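Local coordinates for conserved uncharacterized protein (predicted phosphoesterase COG0622) (Streptococcus pneumoniae, PDB 3CK2) that probably hydrolyses phosphoester bonds, as a manganese-binding member of the calcineurin-like phosphoesterase superfamily, at residues A[5-17]-A[29-43]. Sequence-based numbering, arbitrary orientation.
Sequences AKQTIIVMSDSHG and YVGKVDAVFHNGDSE. With MN (manganese (II) ion), chain B.
Ile10 and Phe37 meet at the centre of a beta-alpha-beta unit, where strand 7-12 pairs in parallel with strand 35-38 after the crossover through helix 19-29. Phe37 N donates to Ile10 O at 2.6 Å, and Phe37 O then accepts from Met12 N. This middle is buried and tightly packed. Ile10 CG1 sits over one face of the Tyr29 ring, 3.7 Å from its centroid, a CH-pi contact that seats the end of the helix on the sheet. Chi1 of -63° sets CG1 beside the backbone N and over the ring, and the bend at chi2 (-64°) carries CD1 to CE1 and CZ of Tyr29. On the other face of the sheet, Ile9 reaches the edge of the Phe37 ring, and Leu75 and Thr73 of strand 70-75 cover this side.

The N-terminal end is looser and more exposed. There Asp34 reaches toward strand 7-12. Its OD2 takes the Thr8 N-H at 3.1 Å, on the anti side and tilted out of the carboxylate plane, and its own N donates to Thr8 O.

Past the strands both chains run into the metal site, as expected for the DxH and GD motifs of this family. Asp14 OD1, His16 NE2 and Asp41 OD2 bind one manganese ion, with His115 and two waters. Asp41 OD2 also binds the second manganese, along with Asn60, His84 and His113, and so bridges the two. The Asp14 and Asp41 carboxylates stand nearly perpendicular, 86° apart. The His38 ring is held at both nitrogens: Gly40 N donates to ND1, and NE2 lies 2.6 Å from Ser15 OG in a hydrogen bond. Asp41 O lies over one face of the His16 ring. The metal at NE2 and Glu43 at ND1 together fix that ring's rotation: His16 ND1 donates to Glu43 OE2 at 2.6 Å, close to the ring plane.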
loop_
_atom_site.group_PDB
_atom_site.type_symbol
_atom_site.label_atom_id
_atom_site.label_comp_id
_atom_site.label_asym_id
_atom_site.label_seq_id
_atom_site.Cartn_x
_atom_site.Cartn_y
_atom_site.Cartn_z
ATOM N N ALA A 5 4.078 18.661 -9.323
ATOM C CA ALA A 5 5.131 18.559 -8.321
ATOM C C ALA A 5 5.196 17.100 -7.904
ATOM O O ALA A 5 4.183 16.406 -7.898
ATOM C CB ALA A 5 4.880 19.485 -7.110
ATOM N N LYS A 6 6.403 16.641 -7.585
ATOM C CA LYS A 6 6.640 15.254 -7.249
ATOM C C LYS A 6 5.923 14.917 -5.954
ATOM O O LYS A 6 5.833 15.744 -5.053
ATOM C CB LYS A 6 8.138 14.975 -7.138
ATOM C CG LYS A 6 8.479 13.516 -6.852
ATOM C CD LYS A 6 9.944 13.195 -7.147
ATOM C CE LYS A 6 10.569 12.351 -6.012
ATOM N NZ LYS A 6 11.429 13.139 -5.044
ATOM N N GLN A 7 5.362 13.711 -5.902
ATOM C CA GLN A 7 4.703 13.200 -4.719
ATOM C C GLN A 7 5.460 11.975 -4.237
ATOM O O GLN A 7 6.178 11.323 -5.008
ATOM C CB GLN A 7 3.270 12.806 -5.039
ATOM C CG GLN A 7 2.389 13.941 -5.538
ATOM C CD GLN A 7 1.102 13.433 -6.155
ATOM O OE1 GLN A 7 1.044 12.314 -6.669
ATOM N NE2 GLN A 7 0.073 14.236 -6.101
ATOM N N THR A 8 5.332 11.717 -2.944
ATOM C CA THR A 8 5.876 10.540 -2.311
ATOM C C THR A 8 4.768 9.961 -1.433
ATOM O O THR A 8 4.134 10.683 -0.661
ATOM C CB THR A 8 7.111 10.854 -1.449
ATOM O OG1 THR A 8 8.119 11.420 -2.278
ATOM C CG2 THR A 8 7.633 9.578 -0.742
ATOM N N ILE A 9 4.512 8.666 -1.589
ATOM C CA ILE A 9 3.587 7.981 -0.702
ATOM C C ILE A 9 4.319 6.815 -0.049
ATOM O O ILE A 9 5.301 6.278 -0.593
ATOM C CB ILE A 9 2.262 7.534 -1.442
ATOM C CG1 ILE A 9 2.554 6.459 -2.508
ATOM C CG2 ILE A 9 1.489 8.782 -2.008
ATOM C CD1 ILE A 9 1.302 5.787 -3.055
ATOM N N ILE A 10 3.865 6.503 1.156
ATOM C CA ILE A 10 4.351 5.382 1.968
ATOM C C ILE A 10 3.186 4.421 2.135
ATOM O O ILE A 10 2.068 4.845 2.511
ATOM C CB ILE A 10 4.921 5.840 3.374
ATOM C CG1 ILE A 10 6.156 6.756 3.195
ATOM C CG2 ILE A 10 5.301 4.592 4.238
ATOM C CD1 ILE A 10 7.422 6.034 2.492
ATOM N N VAL A 11 3.435 3.150 1.787
ATOM C CA VAL A 11 2.421 2.097 1.786
ATOM C C VAL A 11 2.921 0.927 2.629
ATOM O O VAL A 11 4.027 0.429 2.386
ATOM C CB VAL A 11 2.130 1.605 0.337
ATOM C CG1 VAL A 11 0.909 0.668 0.322
ATOM C CG2 VAL A 11 1.930 2.804 -0.613
HETATM N N MSE A 12 2.114 0.480 3.598
HETATM C CA MSE A 12 2.398 -0.763 4.347
HETATM C C MSE A 12 1.140 -1.619 4.468
HETATM O O MSE A 12 0.085 -1.228 4.031
HETATM C CB MSE A 12 2.987 -0.448 5.729
HETATM C CG MSE A 12 2.016 0.295 6.608
HETATM SE SE MSE A 12 2.696 0.703 8.384
HETATM C CE MSE A 12 1.622 2.306 8.663
ATOM N N SER A 13 1.268 -2.804 5.046
ATOM C CA SER A 13 0.193 -3.778 5.070
ATOM C C SER A 13 0.539 -4.976 5.891
ATOM O O SER A 13 1.705 -5.359 5.994
ATOM C CB SER A 13 -0.131 -4.270 3.648
ATOM O OG SER A 13 -1.372 -4.945 3.590
ATOM N N ASP A 14 -0.514 -5.608 6.433
ATOM C CA ASP A 14 -0.403 -6.957 7.029
ATOM C C ASP A 14 0.641 -6.944 8.157
ATOM O O ASP A 14 1.568 -7.775 8.216
ATOM C CB ASP A 14 -0.106 -8.008 5.954
ATOM C CG ASP A 14 -1.274 -8.221 4.996
ATOM O OD1 ASP A 14 -2.144 -9.102 5.306
ATOM O OD2 ASP A 14 -1.296 -7.545 3.920
ATOM N N SER A 15 0.412 -5.994 9.069
ATOM C CA SER A 15 1.217 -5.745 10.266
ATOM C C SER A 15 0.863 -6.672 11.458
ATOM O O SER A 15 1.683 -6.891 12.316
ATOM C CB SER A 15 1.110 -4.259 10.656
ATOM O OG SER A 15 -0.220 -3.783 10.606
ATOM N N HIS A 16 -0.356 -7.195 11.488
ATOM C CA HIS A 16 -0.754 -8.345 12.312
ATOM C C HIS A 16 -0.423 -8.240 13.799
ATOM O O HIS A 16 0.288 -9.081 14.373
ATOM C CB HIS A 16 -0.236 -9.672 11.697
ATOM C CG HIS A 16 -1.040 -10.117 10.510
ATOM N ND1 HIS A 16 -2.299 -10.668 10.628
ATOM C CD2 HIS A 16 -0.794 -10.023 9.192
ATOM C CE1 HIS A 16 -2.786 -10.912 9.431
ATOM N NE2 HIS A 16 -1.896 -10.521 8.536
ATOM N N GLY A 17 -0.972 -7.199 14.402
ATOM C CA GLY A 17 -0.898 -7.007 15.834
ATOM C C GLY A 17 0.340 -6.274 16.308
ATOM O O GLY A 17 0.474 -6.005 17.474
ATOM N N TYR A 29 6.902 9.462 8.993
ATOM C CA TYR A 29 6.492 9.937 7.687
ATOM C C TYR A 29 5.307 10.915 7.678
ATOM O O TYR A 29 5.197 11.738 6.744
ATOM C CB TYR A 29 6.177 8.734 6.795
ATOM C CG TYR A 29 7.380 7.894 6.428
ATOM C CD1 TYR A 29 8.368 8.377 5.551
ATOM C CD2 TYR A 29 7.501 6.579 6.914
ATOM C CE1 TYR A 29 9.471 7.557 5.201
ATOM C CE2 TYR A 29 8.556 5.754 6.560
ATOM C CZ TYR A 29 9.550 6.233 5.706
ATOM O OH TYR A 29 10.607 5.404 5.407
ATOM N N VAL A 30 4.402 10.833 8.664
ATOM C CA VAL A 30 3.194 11.698 8.596
ATOM C C VAL A 30 3.622 13.167 8.626
ATOM O O VAL A 30 4.453 13.575 9.452
ATOM C CB VAL A 30 2.117 11.393 9.656
ATOM C CG1 VAL A 30 1.020 12.513 9.669
ATOM C CG2 VAL A 30 1.525 9.994 9.409
ATOM N N GLY A 31 3.110 13.927 7.659
ATOM C CA GLY A 31 3.471 15.339 7.518
ATOM C C GLY A 31 4.737 15.581 6.715
ATOM O O GLY A 31 5.044 16.722 6.407
ATOM N N LYS A 32 5.465 14.514 6.370
ATOM C CA LYS A 32 6.686 14.641 5.560
ATOM C C LYS A 32 6.578 14.016 4.168
ATOM O O LYS A 32 7.467 14.188 3.366
ATOM C CB LYS A 32 7.895 14.046 6.302
ATOM C CG LYS A 32 8.187 14.729 7.637
ATOM C CD LYS A 32 9.425 14.120 8.324
ATOM C CE LYS A 32 9.981 15.020 9.440
ATOM N NZ LYS A 32 11.396 14.694 9.841
ATOM N N VAL A 33 5.511 13.277 3.902
ATOM C CA VAL A 33 5.226 12.731 2.577
ATOM C C VAL A 33 3.781 13.136 2.264
ATOM O O VAL A 33 3.056 13.633 3.156
ATOM C CB VAL A 33 5.418 11.171 2.548
ATOM C CG1 VAL A 33 6.860 10.809 2.795
ATOM C CG2 VAL A 33 4.533 10.492 3.562
ATOM N N ASP A 34 3.330 12.928 1.028
ATOM C CA ASP A 34 1.951 13.302 0.677
ATOM C C ASP A 34 0.852 12.426 1.296
ATOM O O ASP A 34 -0.226 12.911 1.551
ATOM C CB ASP A 34 1.793 13.369 -0.839
ATOM C CG ASP A 34 2.701 14.386 -1.446
ATOM O OD1 ASP A 34 2.238 15.514 -1.718
ATOM O OD2 ASP A 34 3.894 14.084 -1.573
ATOM N N ALA A 35 1.127 11.148 1.558
ATOM C CA ALA A 35 0.139 10.257 2.154
ATOM C C ALA A 35 0.834 9.011 2.651
ATOM O O ALA A 35 1.878 8.623 2.126
ATOM C CB ALA A 35 -0.965 9.892 1.131
ATOM N N VAL A 36 0.241 8.401 3.691
ATOM C CA VAL A 36 0.682 7.150 4.252
ATOM C C VAL A 36 -0.491 6.195 4.216
ATOM O O VAL A 36 -1.562 6.531 4.703
ATOM C CB VAL A 36 1.264 7.315 5.692
ATOM C CG1 VAL A 36 1.714 5.940 6.269
ATOM C CG2 VAL A 36 2.433 8.296 5.678
ATOM N N PHE A 37 -0.277 4.993 3.659
ATOM C CA PHE A 37 -1.351 3.979 3.498
ATOM C C PHE A 37 -1.088 2.665 4.225
ATOM O O PHE A 37 0.033 2.161 4.231
ATOM C CB PHE A 37 -1.545 3.631 2.012
ATOM C CG PHE A 37 -1.914 4.789 1.185
ATOM C CD1 PHE A 37 -3.239 5.078 0.954
ATOM C CD2 PHE A 37 -0.934 5.616 0.650
ATOM C CE1 PHE A 37 -3.602 6.154 0.196
ATOM C CE2 PHE A 37 -1.298 6.718 -0.104
ATOM C CZ PHE A 37 -2.650 6.984 -0.328
ATOM N N HIS A 38 -2.141 2.064 4.753
ATOM C CA HIS A 38 -2.040 0.731 5.345
ATOM C C HIS A 38 -3.138 -0.085 4.701
ATOM O O HIS A 38 -4.268 0.325 4.721
ATOM C CB HIS A 38 -2.176 0.798 6.864
ATOM C CG HIS A 38 -1.870 -0.479 7.562
ATOM N ND1 HIS A 38 -2.543 -1.654 7.301
ATOM C CD2 HIS A 38 -0.993 -0.759 8.551
ATOM C CE1 HIS A 38 -2.059 -2.607 8.074
ATOM N NE2 HIS A 38 -1.101 -2.096 8.830
ATOM N N ASN A 39 -2.802 -1.219 4.094
ATOM C CA ASN A 39 -3.753 -1.957 3.261
ATOM C C ASN A 39 -4.466 -3.109 3.995
ATOM O O ASN A 39 -5.072 -3.986 3.375
ATOM C CB ASN A 39 -3.050 -2.459 1.994
ATOM C CG ASN A 39 -2.431 -1.337 1.172
ATOM O OD1 ASN A 39 -2.827 -0.171 1.301
ATOM N ND2 ASN A 39 -1.453 -1.693 0.297
ATOM N N GLY A 40 -4.369 -3.081 5.323
ATOM C CA GLY A 40 -5.161 -3.919 6.199
ATOM C C GLY A 40 -4.442 -5.082 6.851
ATOM O O GLY A 40 -3.241 -5.322 6.669
ATOM N N ASP A 41 -5.238 -5.829 7.604
ATOM C CA ASP A 41 -4.775 -6.897 8.494
ATOM C C ASP A 41 -3.795 -6.339 9.516
ATOM O O ASP A 41 -2.719 -6.878 9.721
ATOM C CB ASP A 41 -4.165 -8.021 7.680
ATOM C CG ASP A 41 -5.140 -9.078 7.305
ATOM O OD1 ASP A 41 -6.340 -8.907 7.527
ATOM O OD2 ASP A 41 -4.655 -10.113 6.774
ATOM N N SER A 42 -4.164 -5.229 10.139
ATOM C CA SER A 42 -3.379 -4.656 11.241
ATOM C C SER A 42 -3.677 -5.338 12.568
ATOM O O SER A 42 -2.801 -5.436 13.446
ATOM C CB SER A 42 -3.620 -3.138 11.365
ATOM O OG SER A 42 -4.955 -2.826 11.611
ATOM N N GLU A 43 -4.929 -5.782 12.705
ATOM C CA GLU A 43 -5.470 -6.376 13.934
ATOM C C GLU A 43 -5.583 -5.357 15.079
ATOM O O GLU A 43 -5.717 -5.731 16.232
ATOM C CB GLU A 43 -4.698 -7.616 14.348
ATOM C CG GLU A 43 -4.652 -8.718 13.271
ATOM C CD GLU A 43 -3.877 -9.939 13.772
ATOM O OE1 GLU A 43 -3.711 -10.061 15.000
ATOM O OE2 GLU A 43 -3.394 -10.759 12.960
HETATM MN MN MN B . -2.615 -10.864 6.335
HETATM O O HOH W 1 -0.572 -3.555 13.259
HETATM O O HOH W 2 -3.115 -12.838 7.185
HETATM O O HOH W 3 -3.531 -11.842 4.589
#